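Local coordinates for protein alpha-1,2-mannosidase (Bacteroides thetaiotaomicron, PDB 2WW2) that probably trims alpha-mannosides as a calcium-dependent glycoside hydrolase of family GH92, cleaving them with inversion at the anomeric carbon, at residues Glu488-Asp496 with Pro513-Thr523. Sequence-based numbering, arbitrary orientation.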
loop_
_atom_site.group_PDB
_atom_site.type_symbol
_atom_site.label_atom_id
_atom_site.label_comp_id
_atom_site.label_asym_id
_atom_site.label_seq_id
_atom_site.Cartn_x
_atom_site.Cartn_y
_atom_site.Cartn_z
ATOM N N GLU A 488 17.006 10.305 -17.334
ATOM C CA GLU A 488 15.756 9.755 -17.883
ATOM C C GLU A 488 14.705 9.473 -16.808
ATOM O O GLU A 488 13.503 9.493 -17.087
ATOM C CB GLU A 488 16.010 8.481 -18.706
ATOM N N HIS A 489 15.147 9.198 -15.581
ATOM C CA HIS A 489 14.217 8.824 -14.527
ATOM C C HIS A 489 14.035 9.884 -13.437
ATOM O O HIS A 489 13.024 9.874 -12.734
ATOM C CB HIS A 489 14.614 7.475 -13.930
ATOM C CG HIS A 489 14.510 6.347 -14.903
ATOM N ND1 HIS A 489 13.300 5.831 -15.311
ATOM C CD2 HIS A 489 15.460 5.661 -15.583
ATOM C CE1 HIS A 489 13.507 4.867 -16.190
ATOM N NE2 HIS A 489 14.810 4.746 -16.375
ATOM N N GLY A 490 15.004 10.790 -13.301
ATOM C CA GLY A 490 14.879 11.901 -12.357
ATOM C C GLY A 490 15.144 11.521 -10.907
ATOM O O GLY A 490 14.642 12.168 -9.974
ATOM N N PHE A 491 15.943 10.473 -10.716
ATOM C CA PHE A 491 16.310 9.998 -9.383
ATOM C C PHE A 491 17.761 9.522 -9.353
ATOM O O PHE A 491 18.337 9.199 -10.393
ATOM C CB PHE A 491 15.451 8.796 -9.016
ATOM C CG PHE A 491 14.063 9.141 -8.570
ATOM C CD1 PHE A 491 13.810 9.458 -7.244
ATOM C CD2 PHE A 491 12.998 9.089 -9.459
ATOM C CE1 PHE A 491 12.524 9.747 -6.818
ATOM C CE2 PHE A 491 11.706 9.369 -9.035
ATOM C CZ PHE A 491 11.468 9.700 -7.713
ATOM N N MET A 492 18.337 9.422 -8.156
ATOM C CA MET A 492 19.646 8.797 -8.010
ATOM C C MET A 492 19.497 7.301 -8.292
ATOM O O MET A 492 18.481 6.692 -7.932
ATOM C CB MET A 492 20.192 9.023 -6.591
ATOM C CG MET A 492 20.545 10.490 -6.300
ATOM S SD MET A 492 21.897 11.088 -7.345
ATOM C CE MET A 492 21.921 12.822 -6.844
ATOM N N TRP A 493 20.494 6.714 -8.949
ATOM C CA TRP A 493 20.471 5.270 -9.227
ATOM C C TRP A 493 21.904 4.775 -9.069
ATOM O O TRP A 493 22.654 5.329 -8.261
ATOM C CB TRP A 493 19.906 5.013 -10.632
ATOM C CG TRP A 493 19.484 3.614 -10.958
ATOM C CD1 TRP A 493 19.806 2.921 -12.088
ATOM C CD2 TRP A 493 18.624 2.754 -10.190
ATOM N NE1 TRP A 493 19.214 1.680 -12.068
ATOM C CE2 TRP A 493 18.490 1.549 -10.911
ATOM C CE3 TRP A 493 17.971 2.876 -8.949
ATOM C CZ2 TRP A 493 17.724 0.472 -10.447
ATOM C CZ3 TRP A 493 17.205 1.798 -8.489
ATOM C CH2 TRP A 493 17.091 0.617 -9.237
ATOM N N THR A 494 22.293 3.754 -9.830
ATOM C CA THR A 494 23.611 3.163 -9.652
ATOM C C THR A 494 24.167 2.700 -10.996
ATOM O O THR A 494 23.398 2.395 -11.917
ATOM C CB THR A 494 23.573 1.972 -8.681
ATOM O OG1 THR A 494 24.901 1.473 -8.481
ATOM C CG2 THR A 494 22.692 0.837 -9.242
ATOM N N LYS A 495 25.495 2.654 -11.101
ATOM C CA LYS A 495 26.175 2.127 -12.290
ATOM C C LYS A 495 27.212 1.101 -11.857
ATOM O O LYS A 495 27.728 1.183 -10.746
ATOM C CB LYS A 495 26.930 3.242 -13.032
ATOM C CG LYS A 495 26.092 4.341 -13.653
ATOM C CD LYS A 495 27.010 5.502 -14.049
ATOM C CE LYS A 495 26.273 6.576 -14.813
ATOM N NZ LYS A 495 27.055 7.869 -14.818
ATOM N N ASP A 496 27.535 0.149 -12.729
ATOM C CA ASP A 496 28.651 -0.764 -12.469
ATOM C C ASP A 496 29.985 -0.082 -12.799
ATOM O O ASP A 496 30.006 1.092 -13.150
ATOM C CB ASP A 496 28.473 -2.091 -13.227
ATOM C CG ASP A 496 28.550 -1.926 -14.733
ATOM O OD1 ASP A 496 29.023 -0.868 -15.207
ATOM O OD2 ASP A 496 28.140 -2.875 -15.449
ATOM N N PRO A 513 22.347 -0.822 -3.970
ATOM C CA PRO A 513 23.238 0.344 -3.918
ATOM C C PRO A 513 22.822 1.352 -2.847
ATOM O O PRO A 513 23.531 2.341 -2.625
ATOM C CB PRO A 513 23.037 0.984 -5.289
ATOM C CG PRO A 513 21.592 0.662 -5.613
ATOM C CD PRO A 513 21.442 -0.773 -5.137
ATOM N N PHE A 514 21.682 1.113 -2.198
ATOM C CA PHE A 514 21.218 2.018 -1.163
ATOM C C PHE A 514 21.338 1.400 0.214
ATOM O O PHE A 514 21.424 0.181 0.351
ATOM C CB PHE A 514 19.781 2.483 -1.426
ATOM C CG PHE A 514 19.620 3.227 -2.716
ATOM C CD1 PHE A 514 20.127 4.514 -2.863
ATOM C CD2 PHE A 514 18.997 2.629 -3.803
ATOM C CE1 PHE A 514 20.001 5.195 -4.084
ATOM C CE2 PHE A 514 18.864 3.317 -5.021
ATOM C CZ PHE A 514 19.362 4.587 -5.152
ATOM N N THR A 515 21.323 2.270 1.223
ATOM C CA THR A 515 21.487 1.922 2.624
ATOM C C THR A 515 20.233 2.348 3.369
ATOM O O THR A 515 19.910 3.522 3.395
ATOM C CB THR A 515 22.682 2.732 3.209
ATOM O OG1 THR A 515 23.915 2.205 2.713
ATOM C CG2 THR A 515 22.705 2.707 4.716
ATOM N N GLU A 516 19.506 1.401 3.950
ATOM C CA GLU A 516 18.384 1.760 4.823
ATOM C C GLU A 516 17.330 2.627 4.137
ATOM O O GLU A 516 16.709 3.477 4.768
ATOM C CB GLU A 516 18.916 2.517 6.037
ATOM C CG GLU A 516 19.874 1.685 6.866
ATOM C CD GLU A 516 19.151 0.933 7.934
ATOM O OE1 GLU A 516 18.777 1.581 8.937
ATOM O OE2 GLU A 516 18.948 -0.291 7.759
ATOM N N GLY A 517 17.123 2.418 2.845
ATOM C CA GLY A 517 16.295 3.345 2.101
ATOM C C GLY A 517 16.342 2.986 0.639
ATOM O O GLY A 517 16.945 1.972 0.259
ATOM N N SER A 518 15.678 3.806 -0.168
ATOM C CA SER A 518 15.579 3.592 -1.594
ATOM C C SER A 518 15.965 4.907 -2.253
ATOM O O SER A 518 16.302 5.872 -1.564
ATOM C CB SER A 518 14.142 3.242 -1.971
ATOM O OG SER A 518 13.307 4.368 -1.734
ATOM N N SER A 519 15.928 4.944 -3.583
ATOM C CA SER A 519 16.237 6.172 -4.300
ATOM C C SER A 519 15.315 7.316 -3.864
ATOM O O SER A 519 15.697 8.486 -3.880
ATOM C CB SER A 519 16.122 5.971 -5.812
ATOM O OG SER A 519 16.503 7.178 -6.451
ATOM N N TRP A 520 14.093 6.962 -3.488
ATOM C CA TRP A 520 13.095 7.942 -3.061
ATOM C C TRP A 520 13.651 8.794 -1.926
ATOM O O TRP A 520 13.371 9.996 -1.850
ATOM C CB TRP A 520 11.824 7.209 -2.598
ATOM C CG TRP A 520 10.642 8.091 -2.239
ATOM C CD1 TRP A 520 10.209 8.431 -0.975
ATOM C CD2 TRP A 520 9.728 8.705 -3.155
ATOM N NE1 TRP A 520 9.086 9.232 -1.064
ATOM C CE2 TRP A 520 8.775 9.416 -2.387
ATOM C CE3 TRP A 520 9.628 8.731 -4.550
ATOM C CZ2 TRP A 520 7.729 10.144 -2.975
ATOM C CZ3 TRP A 520 8.592 9.454 -5.137
ATOM C CH2 TRP A 520 7.657 10.158 -4.348
ATOM N N HIS A 521 14.435 8.173 -1.044
ATOM C CA HIS A 521 15.048 8.892 0.080
ATOM C C HIS A 521 16.402 9.479 -0.286
ATOM O O HIS A 521 16.666 10.641 -0.003
ATOM C CB HIS A 521 15.231 7.979 1.304
ATOM C CG HIS A 521 14.073 7.071 1.554
ATOM N ND1 HIS A 521 12.899 7.507 2.132
ATOM C CD2 HIS A 521 13.899 5.755 1.286
ATOM C CE1 HIS A 521 12.053 6.493 2.215
ATOM N NE2 HIS A 521 12.639 5.418 1.716
ATOM N N TRP A 522 17.261 8.657 -0.882
ATOM C CA TRP A 522 18.673 9.011 -1.106
ATOM C C TRP A 522 18.883 10.121 -2.138
ATOM O O TRP A 522 19.919 10.805 -2.141
ATOM C CB TRP A 522 19.499 7.748 -1.419
ATOM C CG TRP A 522 19.828 7.017 -0.153
ATOM C CD1 TRP A 522 19.139 5.968 0.402
ATOM C CD2 TRP A 522 20.891 7.330 0.755
ATOM N NE1 TRP A 522 19.732 5.594 1.596
ATOM C CE2 TRP A 522 20.802 6.425 1.835
ATOM C CE3 TRP A 522 21.914 8.305 0.762
ATOM C CZ2 TRP A 522 21.701 6.453 2.914
ATOM C CZ3 TRP A 522 22.800 8.325 1.819
ATOM C CH2 TRP A 522 22.693 7.403 2.885
ATOM N N THR A 523 17.888 10.333 -2.993
ATOM C CA THR A 523 17.968 11.410 -3.981
ATOM C C THR A 523 18.096 12.788 -3.310
ATOM O O THR A 523 18.651 13.713 -3.892
ATOM C CB THR A 523 16.778 11.350 -4.962
ATOM O OG1 THR A 523 16.913 10.169 -5.765
ATOM C CG2 THR A 523 16.737 12.592 -5.899
#
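Met-492, in the short strand 491-492, lies across from Thr-523 at the helical turn that begins at Ser-519, their CA atoms 5.1 Å apart, and farther along the chain Thr-494 comes opposite Pro-513. Two hydroxyls of the helical segment grip both polar groups of the Met-492 backbone. Its N-H points almost straight (171°) at Thr-523 OG1, 2.9 Å from N, while Ser-519 OG donates to Met-492 O over a short 2.5 Å, in the carbonyl plane and on a lone pair. A chi1 of -68° sets Thr-523 OG1 beside its own backbone N, where it can accept from Met-492 and at once donate to Ser-519 O (2.8 Å). Replacing Thr-523 with a valine would probably leave the Met-492 N-H without its acceptor and Ser-519 O with one donor fewer. Apolar groups flank this polar centre: Phe-491 CZ meets Trp-520 CE3 rim to rim at 3.8 Å, the ring planes 29° apart, and the Phe-514 edge brings CZ to 3.6 Å from Met-492 O. Thr-494 CB rests on Pro-513 CB, beside Thr-445 of helix 444-465. Within the family 92 catalytic domain, the chemistry implies that two side-chain hydroxyls satisfy this buried residue's backbone and fasten the strand to the helical turn.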